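PDB 4UUL: L-lactate dehydrogenase from Trichomonas vaginalis, which catalyses the NAD-dependent interconversion of pyruvate and L-lactate and belongs to a family of malate dehydrogenases. Local coordinates for residues A83-S88 and V123-I128; A5-T10 and V35-L40. The protein carries 1 engineered substitution. One frame throughout, in Å; residues are numbered along the deposited sequence.

Contact 1 of 2, residues A83-S88 and V123-I128; sequences AFLVAS and VKVLVI
A83 to L85 and K124 to V127 run as parallel neighbours, their axes 4.9 Å apart at 20°, so that A83 pairs with V125, F84 with L126 and L85 with V127. These strands, joined through helix 97-118, form a beta-alpha-beta unit of the Rossmann-type NAD-binding domain. A83 and L85 give both N and O to this partner: A83 N bonds to K124 O, A83 O accepts L126 N, L85 N reaches L126 O, and L85 O accepts I128 N. F84 turns its backbone to the other side, toward L8 and T10.

Beta-branched valines and a leucine suit the face under helix 97-118, where L85 meets F108 and T111. L85 CG lies anti to its own carbonyl carbon (chi1 -63°) and CD1 anti to CA (chi2 -174°), which sets CD1 against two valines: CD1 is tightly packed on V125 CG1 at 3.5 Å and lies 4.1 Å from V127 CG2. On the opposite face F84 supplies a broad apolar surface, shared with M252 of helix 242-257 and L20 and I24 of helix 15-25. L126 CD2 approaches its ring obliquely, 4.1 Å from F84 CD2. I128, which contacts NADH in a complex of this protein, follows the strand; its CD1 lies at the edge of the F84 ring, 4.0 Å from F84 CD2, and is equally 4.0 Å from V86 CG2.

Contact 2 of 2, residues A5-T10 and V35-L40; sequences AHVLIT and VYLHLL
H6 and Y36 meet on one face of a parallel strand pair, 5-10 beside 35-40, in register from A5 with V35 to I9 with L39 and joined by backbone bonds such as V7 N to Y36 O and H38 N to V7 O. The bump is the Y36 CB methylene: it sits over the centre of the H6 ring in a CH-pi contact, 3.7 Å from Y36 CB to the ring centroid. The two rings are nearly parallel but slid apart, with Y36 CD1 3.5 Å from H6 ND1. H38, two residues further along, comes up rim to rim, and H6 ND1 and H38 NE2 share a hydrogen bond of 2.8 Å. Histidine suits both places, being flat enough to pack, with ring nitrogens that can pair. H38 ND1 is bonded to A75 O, so bonds at both nitrogens fix the turn of this buried ring.

Nearer T10 the same face becomes aliphatic. L8 CG lies anti to its backbone N (chi1 169°), and CD1 (chi2 62°) settles into the hollow between H38 O, at 3.4 Å, and L40 CB, at 4.0 Å. L40 CD2 meets T10 CG2, and A76 and F77 of helix 73-77 cover both leucines.

On the aliphatic reverse face beta-branched V7 and I9 suit an extended strand, while L37 and L39 have the length to reach them: L37 CD2 lies 4.0 Å from V7 CB, and I9 CD1 4.1 Å from L39 CD2. Strand 5-10 leads into G11-G17, the predicted NAD-binding turn and start of helix 15-25, of which Q15 and I16 contact NADH in a complex, and strand 35-40 ends just before D41, another NADH contact: the first beta-alpha-beta unit of a Rossmann fold.

Contacts 1 and 2 join the strands of two beta-alpha-beta units of the same parallel sheet, and strands 5-10 and 82-85 stand next to each other in it. They meet directly: F84 N is 2.8 Å from L8 O, a probable hydrogen bond, and the T10 hydroxyl, through OG1, accepts A87 N just past strand 82-85. Both are buried, but the centre of contact 1 lies about 8 Å from the centre of the chain, that of contact 2 about 17 Å. The side chains meeting in contact 1 are wholly apolar, whereas contact 2 mixes aliphatic packing with a histidine pair and a tyrosine. Each leads, at its C-terminal strand ends, into residues that bind NADH.

Contact 1 of 2, residues A83-S88 and V123-I128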
# COMPACT_ATOMS: atom_id res chain seq x y z
N ALA B 83 1.57 -17.86 -4.11
CA ALA B 83 2.47 -17.57 -3.05
C ALA B 83 3.43 -16.50 -3.45
O ALA B 83 3.99 -16.49 -4.55
CB ALA B 83 3.28 -18.84 -2.69
N PHE B 84 3.67 -15.60 -2.50
CA PHE B 84 4.71 -14.57 -2.58
C PHE B 84 5.81 -14.99 -1.60
O PHE B 84 5.65 -14.84 -0.37
CB PHE B 84 4.13 -13.21 -2.21
CG PHE B 84 3.11 -12.70 -3.18
CD1 PHE B 84 1.77 -13.06 -3.09
CD2 PHE B 84 3.49 -11.83 -4.20
CE1 PHE B 84 0.85 -12.57 -3.97
CE2 PHE B 84 2.52 -11.34 -5.08
CZ PHE B 84 1.21 -11.72 -4.94
N LEU B 85 6.90 -15.54 -2.15
CA LEU B 85 8.01 -16.04 -1.31
C LEU B 85 8.97 -14.88 -1.09
O LEU B 85 9.97 -14.70 -1.82
CB LEU B 85 8.68 -17.25 -1.93
CG LEU B 85 7.81 -18.46 -2.10
CD1 LEU B 85 8.63 -19.62 -2.58
CD2 LEU B 85 6.96 -18.87 -0.91
N VAL B 86 8.65 -14.07 -0.09
CA VAL B 86 9.40 -12.87 0.24
C VAL B 86 10.56 -13.17 1.16
O VAL B 86 11.66 -12.63 1.01
CB VAL B 86 8.47 -11.85 0.94
CG1 VAL B 86 9.21 -10.64 1.45
CG2 VAL B 86 7.37 -11.45 -0.06
N ALA B 87 10.34 -14.06 2.13
CA ALA B 87 11.35 -14.37 3.14
C ALA B 87 12.56 -15.02 2.48
O ALA B 87 12.43 -15.89 1.64
CB ALA B 87 10.77 -15.33 4.23
N SER B 88 13.73 -14.70 3.01
CA SER B 88 14.98 -15.35 2.63
C SER B 88 16.00 -15.07 3.75
O SER B 88 15.75 -14.28 4.63
CB SER B 88 15.48 -14.81 1.32
OG SER B 88 15.83 -13.47 1.42
N VAL B 123 -0.87 -24.09 -7.98
CA VAL B 123 -0.29 -22.93 -7.30
C VAL B 123 0.68 -22.15 -8.19
O VAL B 123 1.51 -22.74 -8.89
CB VAL B 123 0.43 -23.36 -5.96
CG1 VAL B 123 1.63 -24.28 -6.24
CG2 VAL B 123 0.83 -22.19 -5.07
N LYS B 124 0.63 -20.83 -8.11
CA LYS B 124 1.58 -19.97 -8.77
C LYS B 124 2.51 -19.35 -7.71
O LYS B 124 2.08 -18.55 -6.86
CB LYS B 124 0.86 -18.88 -9.61
CG LYS B 124 0.12 -19.51 -10.79
CD LYS B 124 -0.55 -18.58 -11.74
CE LYS B 124 -0.84 -19.35 -13.03
NZ LYS B 124 -1.36 -18.51 -14.04
N VAL B 125 3.78 -19.71 -7.78
CA VAL B 125 4.77 -19.38 -6.80
C VAL B 125 5.71 -18.33 -7.40
O VAL B 125 6.43 -18.58 -8.35
CB VAL B 125 5.61 -20.62 -6.42
CG1 VAL B 125 6.63 -20.29 -5.35
CG2 VAL B 125 4.71 -21.76 -6.01
N LEU B 126 5.66 -17.13 -6.81
CA LEU B 126 6.51 -16.01 -7.17
C LEU B 126 7.61 -15.85 -6.13
O LEU B 126 7.35 -15.52 -4.97
CB LEU B 126 5.69 -14.75 -7.26
CG LEU B 126 6.48 -13.47 -7.56
CD1 LEU B 126 7.33 -13.60 -8.83
CD2 LEU B 126 5.54 -12.28 -7.68
N VAL B 127 8.84 -16.08 -6.55
CA VAL B 127 10.00 -15.99 -5.66
C VAL B 127 10.59 -14.61 -5.72
O VAL B 127 10.96 -14.09 -6.79
CB VAL B 127 11.04 -17.05 -6.05
CG1 VAL B 127 12.20 -17.00 -5.08
CG2 VAL B 127 10.39 -18.41 -6.08
N ILE B 128 10.66 -13.97 -4.55
CA ILE B 128 11.11 -12.61 -4.40
C ILE B 128 12.38 -12.52 -3.58
O ILE B 128 13.31 -11.79 -3.95
CB ILE B 128 10.01 -11.76 -3.77
CG1 ILE B 128 8.77 -11.76 -4.71
CG2 ILE B 128 10.47 -10.34 -3.48
CD1 ILE B 128 7.49 -11.36 -4.08

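Contact 2 of 2, residues A5-T10 and V35-L40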
# COMPACT_ATOMS: atom_id res chain seq x y z
N ALA B 5 -9.80 -17.03 -3.04
CA ALA B 5 -8.48 -17.44 -3.43
C ALA B 5 -7.57 -17.39 -2.22
O ALA B 5 -7.57 -16.42 -1.47
CB ALA B 5 -7.96 -16.48 -4.51
N HIS B 6 -6.76 -18.43 -2.04
CA HIS B 6 -5.87 -18.53 -0.92
C HIS B 6 -4.47 -18.10 -1.30
O HIS B 6 -3.84 -18.69 -2.19
CB HIS B 6 -5.90 -19.95 -0.34
CG HIS B 6 -7.12 -20.20 0.48
ND1 HIS B 6 -7.09 -20.48 1.83
CD2 HIS B 6 -8.43 -20.20 0.13
CE1 HIS B 6 -8.34 -20.60 2.28
NE2 HIS B 6 -9.16 -20.45 1.26
N VAL B 7 -3.95 -17.08 -0.63
CA VAL B 7 -2.70 -16.43 -0.98
C VAL B 7 -1.75 -16.48 0.18
O VAL B 7 -2.05 -15.99 1.25
CB VAL B 7 -2.98 -14.93 -1.32
CG1 VAL B 7 -1.68 -14.23 -1.65
CG2 VAL B 7 -4.01 -14.80 -2.43
N LEU B 8 -0.57 -17.05 -0.06
CA LEU B 8 0.49 -17.11 0.95
C LEU B 8 1.46 -15.94 0.77
O LEU B 8 1.89 -15.64 -0.34
CB LEU B 8 1.27 -18.41 0.82
CG LEU B 8 2.56 -18.52 1.61
CD1 LEU B 8 2.34 -18.42 3.13
CD2 LEU B 8 3.30 -19.78 1.27
N ILE B 9 1.83 -15.31 1.88
CA ILE B 9 2.94 -14.38 1.96
C ILE B 9 3.88 -14.86 3.05
O ILE B 9 3.46 -15.01 4.18
CB ILE B 9 2.48 -12.93 2.28
CG1 ILE B 9 1.44 -12.45 1.25
CG2 ILE B 9 3.67 -12.00 2.36
CD1 ILE B 9 0.73 -11.17 1.69
N THR B 10 5.13 -15.19 2.68
CA THR B 10 6.13 -15.54 3.66
C THR B 10 6.84 -14.30 4.15
O THR B 10 6.79 -13.25 3.51
CB THR B 10 7.16 -16.57 3.11
OG1 THR B 10 7.92 -15.91 2.12
CG2 THR B 10 6.44 -17.78 2.60
N VAL B 35 -10.24 -12.92 -1.10
CA VAL B 35 -8.96 -13.51 -0.81
C VAL B 35 -8.92 -13.95 0.65
O VAL B 35 -9.55 -13.36 1.52
CB VAL B 35 -7.80 -12.55 -1.12
CG1 VAL B 35 -7.75 -12.27 -2.59
CG2 VAL B 35 -7.88 -11.29 -0.27
N TYR B 36 -8.18 -15.03 0.87
CA TYR B 36 -7.92 -15.55 2.20
C TYR B 36 -6.39 -15.60 2.35
O TYR B 36 -5.72 -16.25 1.54
CB TYR B 36 -8.53 -16.95 2.43
CG TYR B 36 -8.31 -17.46 3.83
CD1 TYR B 36 -7.08 -17.98 4.21
CD2 TYR B 36 -9.35 -17.49 4.74
CE1 TYR B 36 -6.87 -18.49 5.47
CE2 TYR B 36 -9.15 -18.01 6.02
CZ TYR B 36 -7.90 -18.49 6.38
OH TYR B 36 -7.70 -18.99 7.64
N LEU B 37 -5.83 -14.82 3.30
CA LEU B 37 -4.37 -14.64 3.41
C LEU B 37 -3.78 -15.64 4.38
O LEU B 37 -4.20 -15.74 5.52
CB LEU B 37 -4.03 -13.21 3.83
CG LEU B 37 -4.49 -12.11 2.86
CD1 LEU B 37 -4.14 -10.78 3.44
CD2 LEU B 37 -3.86 -12.32 1.55
N HIS B 38 -2.77 -16.35 3.91
CA HIS B 38 -1.91 -17.19 4.77
C HIS B 38 -0.64 -16.40 5.00
O HIS B 38 0.06 -16.04 4.05
CB HIS B 38 -1.60 -18.50 4.09
CG HIS B 38 -2.79 -19.36 3.82
ND1 HIS B 38 -2.92 -20.62 4.35
CD2 HIS B 38 -3.87 -19.18 3.02
CE1 HIS B 38 -4.04 -21.17 3.91
NE2 HIS B 38 -4.65 -20.31 3.12
N LEU B 39 -0.39 -16.05 6.27
CA LEU B 39 0.67 -15.11 6.64
C LEU B 39 1.67 -15.85 7.50
O LEU B 39 1.39 -16.17 8.67
CB LEU B 39 0.06 -13.91 7.37
CG LEU B 39 -1.01 -13.18 6.58
CD1 LEU B 39 -1.72 -12.17 7.44
CD2 LEU B 39 -0.40 -12.44 5.40
N LEU B 40 2.84 -16.18 6.93
CA LEU B 40 3.84 -17.00 7.58
C LEU B 40 5.02 -16.18 8.03
O LEU B 40 5.54 -15.35 7.27
CB LEU B 40 4.31 -18.11 6.64
CG LEU B 40 5.42 -19.04 7.12
CD1 LEU B 40 4.96 -19.88 8.31
CD2 LEU B 40 5.94 -19.94 5.98